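Local coordinates for Lmo2812 protein (Listeria monocytogenes EGD-e, PDB 5ZQA) that is a penicillin-binding protein that probably acts as a serine-type D-Ala-D-Ala carboxypeptidase, trimming peptidoglycan peptides in the bacterial cell wall, at residues K226-T230 with K260-D264; K246-V252 with L268-F273. One frame throughout, in Å; residues are numbered along the deposited sequence.

Interaction 1 of 2, residues K226-T230 with K260-D264; sequences KTGFT and KRFKD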
loop_
_atom_site.group_PDB
_atom_site.type_symbol
_atom_site.label_atom_id
_atom_site.label_comp_id
_atom_site.label_asym_id
_atom_site.label_seq_id
_atom_site.Cartn_x
_atom_site.Cartn_y
_atom_site.Cartn_z
ATOM N N LYS A 226 4.213 1.721 0.899
ATOM C CA LYS A 226 3.328 0.934 1.766
ATOM C C LYS A 226 3.914 -0.413 2.161
ATOM O O LYS A 226 4.445 -1.129 1.316
ATOM C CB LYS A 226 1.978 0.695 1.069
ATOM C CG LYS A 226 0.909 0.026 1.955
ATOM C CD LYS A 226 0.302 1.003 2.956
ATOM C CE LYS A 226 -0.516 0.283 4.016
ATOM N NZ LYS A 226 0.350 -0.448 5.003
ATOM N N THR A 227 3.759 -0.768 3.432
ATOM C CA THR A 227 4.141 -2.079 3.962
ATOM C C THR A 227 2.981 -3.060 3.986
ATOM O O THR A 227 1.815 -2.664 3.905
ATOM C CB THR A 227 4.650 -1.974 5.410
ATOM O OG1 THR A 227 3.623 -1.389 6.223
ATOM C CG2 THR A 227 5.896 -1.115 5.501
ATOM N N GLY A 228 3.307 -4.341 4.133
ATOM C CA GLY A 228 2.313 -5.361 4.437
ATOM C C GLY A 228 2.959 -6.467 5.247
ATOM O O GLY A 228 4.166 -6.689 5.128
ATOM N N PHE A 229 2.174 -7.145 6.080
ATOM C CA PHE A 229 2.654 -8.344 6.760
ATOM C C PHE A 229 1.537 -9.249 7.237
ATOM O O PHE A 229 0.638 -8.800 7.941
ATOM C CB PHE A 229 3.512 -8.018 7.980
ATOM C CG PHE A 229 3.726 -9.215 8.864
ATOM C CD1 PHE A 229 4.522 -10.263 8.430
ATOM C CD2 PHE A 229 3.080 -9.326 10.083
ATOM C CE1 PHE A 229 4.704 -11.384 9.216
ATOM C CE2 PHE A 229 3.260 -10.443 10.875
ATOM C CZ PHE A 229 4.071 -11.471 10.440
ATOM N N THR A 230 1.616 -10.516 6.836
ATOM C CA THR A 230 0.963 -11.639 7.516
ATOM C C THR A 230 1.928 -12.817 7.492
ATOM O O THR A 230 2.917 -12.792 6.770
ATOM C CB THR A 230 -0.342 -12.087 6.847
ATOM O OG1 THR A 230 -0.060 -12.531 5.514
ATOM C CG2 THR A 230 -1.364 -10.969 6.819
ATOM N N LYS A 260 14.481 -7.367 6.991
ATOM C CA LYS A 260 14.917 -7.872 5.692
ATOM C C LYS A 260 14.166 -7.236 4.520
ATOM O O LYS A 260 14.748 -7.048 3.450
ATOM C CB LYS A 260 14.759 -9.388 5.628
ATOM C CG LYS A 260 15.852 -10.164 6.361
ATOM C CD LYS A 260 15.438 -11.599 6.588
ATOM C CE LYS A 260 16.583 -12.449 7.159
ATOM N NZ LYS A 260 17.631 -12.622 6.132
ATOM N N ARG A 261 12.886 -6.920 4.699
ATOM C CA ARG A 261 12.171 -6.306 3.579
ATOM C C ARG A 261 12.803 -4.962 3.254
ATOM O O ARG A 261 12.814 -4.547 2.095
ATOM C CB ARG A 261 10.671 -6.140 3.873
ATOM C CG ARG A 261 10.324 -4.974 4.752
ATOM C CD ARG A 261 8.842 -4.912 5.010
ATOM N NE ARG A 261 8.587 -4.437 6.359
ATOM C CZ ARG A 261 7.415 -4.527 6.972
ATOM N NH1 ARG A 261 6.381 -5.094 6.362
ATOM N NH2 ARG A 261 7.282 -4.077 8.212
ATOM N N PHE A 262 13.352 -4.281 4.256
ATOM C CA PHE A 262 13.940 -2.976 3.998
ATOM C C PHE A 262 15.386 -3.104 3.487
ATOM O O PHE A 262 15.836 -2.298 2.680
ATOM C CB PHE A 262 13.848 -2.089 5.252
ATOM C CG PHE A 262 12.424 -1.753 5.652
ATOM C CD1 PHE A 262 11.570 -1.135 4.756
ATOM C CD2 PHE A 262 11.948 -2.057 6.920
ATOM C CE1 PHE A 262 10.270 -0.818 5.110
ATOM C CE2 PHE A 262 10.646 -1.749 7.279
ATOM C CZ PHE A 262 9.806 -1.127 6.362
ATOM N N LYS A 263 16.101 -4.133 3.944
ATOM C CA LYS A 263 17.428 -4.422 3.394
ATOM C C LYS A 263 17.330 -4.780 1.923
ATOM O O LYS A 263 18.175 -4.370 1.123
ATOM C CB LYS A 263 18.098 -5.564 4.155
ATOM C CG LYS A 263 18.374 -5.265 5.606
ATOM C CD LYS A 263 19.569 -4.356 5.767
ATOM C CE LYS A 263 20.015 -4.337 7.228
ATOM N NZ LYS A 263 21.248 -3.539 7.401
ATOM N N ASP A 264 16.308 -5.555 1.566
ATOM C CA ASP A 264 16.062 -5.870 0.157
ATOM C C ASP A 264 15.762 -4.604 -0.640
ATOM O O ASP A 264 16.232 -4.450 -1.768
ATOM C CB ASP A 264 14.878 -6.835 -0.025
ATOM C CG ASP A 264 15.146 -8.239 0.502
ATOM O OD1 ASP A 264 16.316 -8.606 0.753
ATOM O OD2 ASP A 264 14.148 -8.983 0.653
#
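NH1 of Arg261 comes close to the backbone carbonyls of two neighbouring strands. It donates a hydrogen bond to Cys236 O of strand 236-243, whereas Gly228 O, 3.0 Å from NH1 and near the guanidinium plane, is met at too poor an angle to count as a second bond. The closeness still brings a probable positive charge beside a buried carbonyl oxygen, a favourable electrostatic arrangement even without a well-formed bond. Thr227 approaches the same guanidinium from above: its CG2 lies 4.0 Å over the plane, near the centre, while its CB is 3.7 Å from NH1. The methyl also meets the Phe262 ring, with CG2 4.0 Å from CZ, so one methyl touches two consecutive side chains of the helix. These two are themselves layered. Arg261 CG, placed between its own backbone N and carbonyl carbon (chi1 79°), lies over the centre of the Phe262 ring, and the remaining chain, bent at chi3, carries the guanidinium on to the strand. Phe262 in turn packs edge-to-face with Phe237. The hydroxyl of Thr227 is engaged elsewhere, in a hydrogen bond with Thr212 OG1. On the strand itself, Lys226 NZ donates to Thr227 O over 2.9 Å, tilted 27° from the carbonyl plane, and is also hydrogen-bonded to Ser122 OG. Lys226, Thr227 and Gly228 make up the KTG motif expected of penicillin-binding proteins, lying beside the predicted nucleophile Ser62 and backed here by the C-terminal helix.

Interaction 2 of 2, residues K246-V252 with L268-F273; sequences KRVISIV and LMEVGF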
loop_
_atom_site.group_PDB
_atom_site.type_symbol
_atom_site.label_atom_id
_atom_site.label_comp_id
_atom_site.label_asym_id
_atom_site.label_seq_id
_atom_site.Cartn_x
_atom_site.Cartn_y
_atom_site.Cartn_z
ATOM N N LYS A 246 13.859 11.231 -12.157
ATOM C CA LYS A 246 13.569 9.838 -12.452
ATOM C C LYS A 246 12.987 9.173 -11.215
ATOM O O LYS A 246 13.615 9.179 -10.166
ATOM C CB LYS A 246 14.832 9.095 -12.906
ATOM C CG LYS A 246 14.714 7.569 -12.862
ATOM C CD LYS A 246 16.023 6.898 -13.237
ATOM C CE LYS A 246 15.947 5.393 -13.032
ATOM N NZ LYS A 246 17.226 4.723 -13.390
ATOM N N ARG A 247 11.792 8.605 -11.348
ATOM C CA ARG A 247 11.176 7.896 -10.234
ATOM C C ARG A 247 11.224 6.393 -10.459
ATOM O O ARG A 247 11.027 5.914 -11.582
ATOM C CB ARG A 247 9.726 8.358 -10.032
ATOM C CG ARG A 247 9.004 7.587 -8.913
ATOM C CD ARG A 247 7.631 8.179 -8.550
ATOM N NE ARG A 247 7.758 9.510 -7.952
ATOM C CZ ARG A 247 8.057 9.737 -6.674
ATOM N NH1 ARG A 247 8.260 8.727 -5.841
ATOM N NH2 ARG A 247 8.161 10.991 -6.225
ATOM N N VAL A 248 11.505 5.650 -9.391
ATOM C CA VAL A 248 11.455 4.196 -9.475
ATOM C C VAL A 248 10.482 3.687 -8.427
ATOM O O VAL A 248 10.183 4.381 -7.445
ATOM C CB VAL A 248 12.838 3.535 -9.284
ATOM C CG1 VAL A 248 13.826 4.051 -10.347
ATOM C CG2 VAL A 248 13.372 3.772 -7.880
ATOM N N ILE A 249 9.945 2.497 -8.678
ATOM C CA ILE A 249 9.080 1.822 -7.727
ATOM C C ILE A 249 9.640 0.430 -7.489
ATOM O O ILE A 249 9.896 -0.317 -8.437
ATOM C CB ILE A 249 7.639 1.743 -8.230
ATOM C CG1 ILE A 249 7.044 3.152 -8.312
ATOM C CG2 ILE A 249 6.796 0.872 -7.292
ATOM C CD1 ILE A 249 5.653 3.184 -8.929
ATOM N N SER A 250 9.868 0.099 -6.222
ATOM C CA SER A 250 10.373 -1.223 -5.859
ATOM C C SER A 250 9.276 -2.040 -5.199
ATOM O O SER A 250 8.442 -1.499 -4.480
ATOM C CB SER A 250 11.576 -1.096 -4.924
ATOM O OG SER A 250 11.200 -0.469 -3.701
ATOM N N ILE A 251 9.279 -3.345 -5.459
ATOM C CA ILE A 251 8.324 -4.262 -4.849
ATOM C C ILE A 251 9.067 -5.402 -4.155
ATOM O O ILE A 251 9.903 -6.059 -4.779
ATOM C CB ILE A 251 7.380 -4.897 -5.885
ATOM C CG1 ILE A 251 6.846 -3.860 -6.882
ATOM C CG2 ILE A 251 6.272 -5.662 -5.176
ATOM C CD1 ILE A 251 5.926 -2.914 -6.278
ATOM N N VAL A 252 8.758 -5.628 -2.878
ATOM C CA VAL A 252 9.294 -6.735 -2.087
ATOM C C VAL A 252 8.137 -7.521 -1.490
ATOM O O VAL A 252 7.319 -6.955 -0.772
ATOM C CB VAL A 252 10.220 -6.222 -0.957
ATOM C CG1 VAL A 252 10.447 -7.297 0.106
ATOM C CG2 VAL A 252 11.538 -5.735 -1.548
ATOM N N LEU A 268 17.458 -2.914 -4.041
ATOM C CA LEU A 268 16.679 -2.621 -5.243
ATOM C C LEU A 268 16.787 -1.151 -5.634
ATOM O O LEU A 268 16.860 -0.822 -6.828
ATOM C CB LEU A 268 15.205 -3.008 -5.041
ATOM C CG LEU A 268 14.944 -4.516 -4.944
ATOM C CD1 LEU A 268 13.544 -4.770 -4.417
ATOM C CD2 LEU A 268 15.119 -5.184 -6.305
ATOM N N MET A 269 16.816 -0.265 -4.639
ATOM C CA MET A 269 16.939 1.161 -4.921
ATOM C C MET A 269 18.316 1.467 -5.518
ATOM O O MET A 269 18.428 2.312 -6.412
ATOM C CB MET A 269 16.677 1.983 -3.648
ATOM C CG MET A 269 15.190 2.059 -3.265
ATOM S SD MET A 269 14.221 2.793 -4.611
ATOM C CE MET A 269 12.535 2.645 -4.003
ATOM N N GLU A 270 19.346 0.758 -5.057
ATOM C CA GLU A 270 20.691 0.892 -5.632
ATOM C C GLU A 270 20.691 0.518 -7.118
ATOM O O GLU A 270 21.273 1.218 -7.949
ATOM C CB GLU A 270 21.703 0.024 -4.869
ATOM C CG GLU A 270 23.126 0.119 -5.411
ATOM C CD GLU A 270 24.175 -0.314 -4.400
ATOM O OE1 GLU A 270 24.047 0.047 -3.210
ATOM O OE2 GLU A 270 25.134 -1.010 -4.799
ATOM N N VAL A 271 20.031 -0.584 -7.451
ATOM C CA VAL A 271 19.870 -0.993 -8.846
ATOM C C VAL A 271 19.054 0.033 -9.619
ATOM O O VAL A 271 19.394 0.401 -10.755
ATOM C CB VAL A 271 19.182 -2.377 -8.938
ATOM C CG1 VAL A 271 18.805 -2.710 -10.382
ATOM C CG2 VAL A 271 20.109 -3.433 -8.375
ATOM N N GLY A 272 17.971 0.491 -9.000
ATOM C CA GLY A 272 17.065 1.419 -9.656
ATOM C C GLY A 272 17.737 2.698 -10.124
ATOM O O GLY A 272 17.363 3.259 -11.157
ATOM N N PHE A 273 18.734 3.159 -9.373
ATOM C CA PHE A 273 19.421 4.401 -9.721
ATOM C C PHE A 273 20.847 4.191 -10.207
ATOM O O PHE A 273 21.612 5.150 -10.319
ATOM C CB PHE A 273 19.416 5.361 -8.529
ATOM C CG PHE A 273 18.053 5.882 -8.200
ATOM C CD1 PHE A 273 17.419 6.780 -9.040
ATOM C CD2 PHE A 273 17.391 5.449 -7.063
ATOM C CE1 PHE A 273 16.155 7.243 -8.745
ATOM C CE2 PHE A 273 16.129 5.914 -6.761
ATOM C CZ PHE A 273 15.510 6.810 -7.603
#
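Strand 246-252 and helix 268-272 run close to antiparallel, at 149° with their axes 8.9 Å apart, and the backbones come nearest where the CA atoms of Val248 and Gly272 are separated by 6.3 Å. This is the packing of a C-terminal helix on the antiparallel sheet of the penicillin-recognising peptidase fold, and it illustrates how a helix is laid lengthwise on a strand. Gly272, without a side chain, brings its backbone up to Val248, whose two methyls divide the work. CG1 reaches the glycine carbonyl and also sits over one face of the Phe273 ring, offset toward the rim. The Val248 and Met269 side chains run past each other in opposite directions, with CG2 3.5 Å from SD, and CG2 touches Phe273 CE2 as well. Further along the strand, the bent chain of Met269 brings CE to 3.4 Å from Ser250 OG, a contact of a methyl with a hydroxyl oxygen. Leu268 then closes that end: its CB faces Ser250 CB, and its CD1 packs 3.6 Å from Val252 CG2. Ile249, on the other face of the sheet, packs instead against helix 175-188. At the far end the contact becomes polar. Phe273, the first residue to leave helical geometry, turns its ring edge to the backbone of Lys246, with CE1 3.5 Å from Lys246 O, in the plane of the ring. The lysine side chain sets off anti to its backbone N (chi1 164°) and continues fully extended to the end of the helix, where a positive charge would probably be favoured by the helix dipole. There NZ donates to Gly272 O over 2.7 Å, almost in line with the C=O bond (165°).

Both contacts are made by helix 258-272 against one antiparallel sheet, and their centres lie 14 Å apart. Their segments alternate along the chain, in the order 226-230, 246-252, 260-264, 268-273, so each strand is followed later by its helical partner. Interaction 2 joins the second half of the helix to the central strand 246-255; interaction 1 extends from the first half across strand 236-243 to the edge strand 222-230. The two meet at Val252, where CG2 is 3.8 Å from Asp264 CB. The single helix thus packs on both the central strand and the strand that borders the predicted active site.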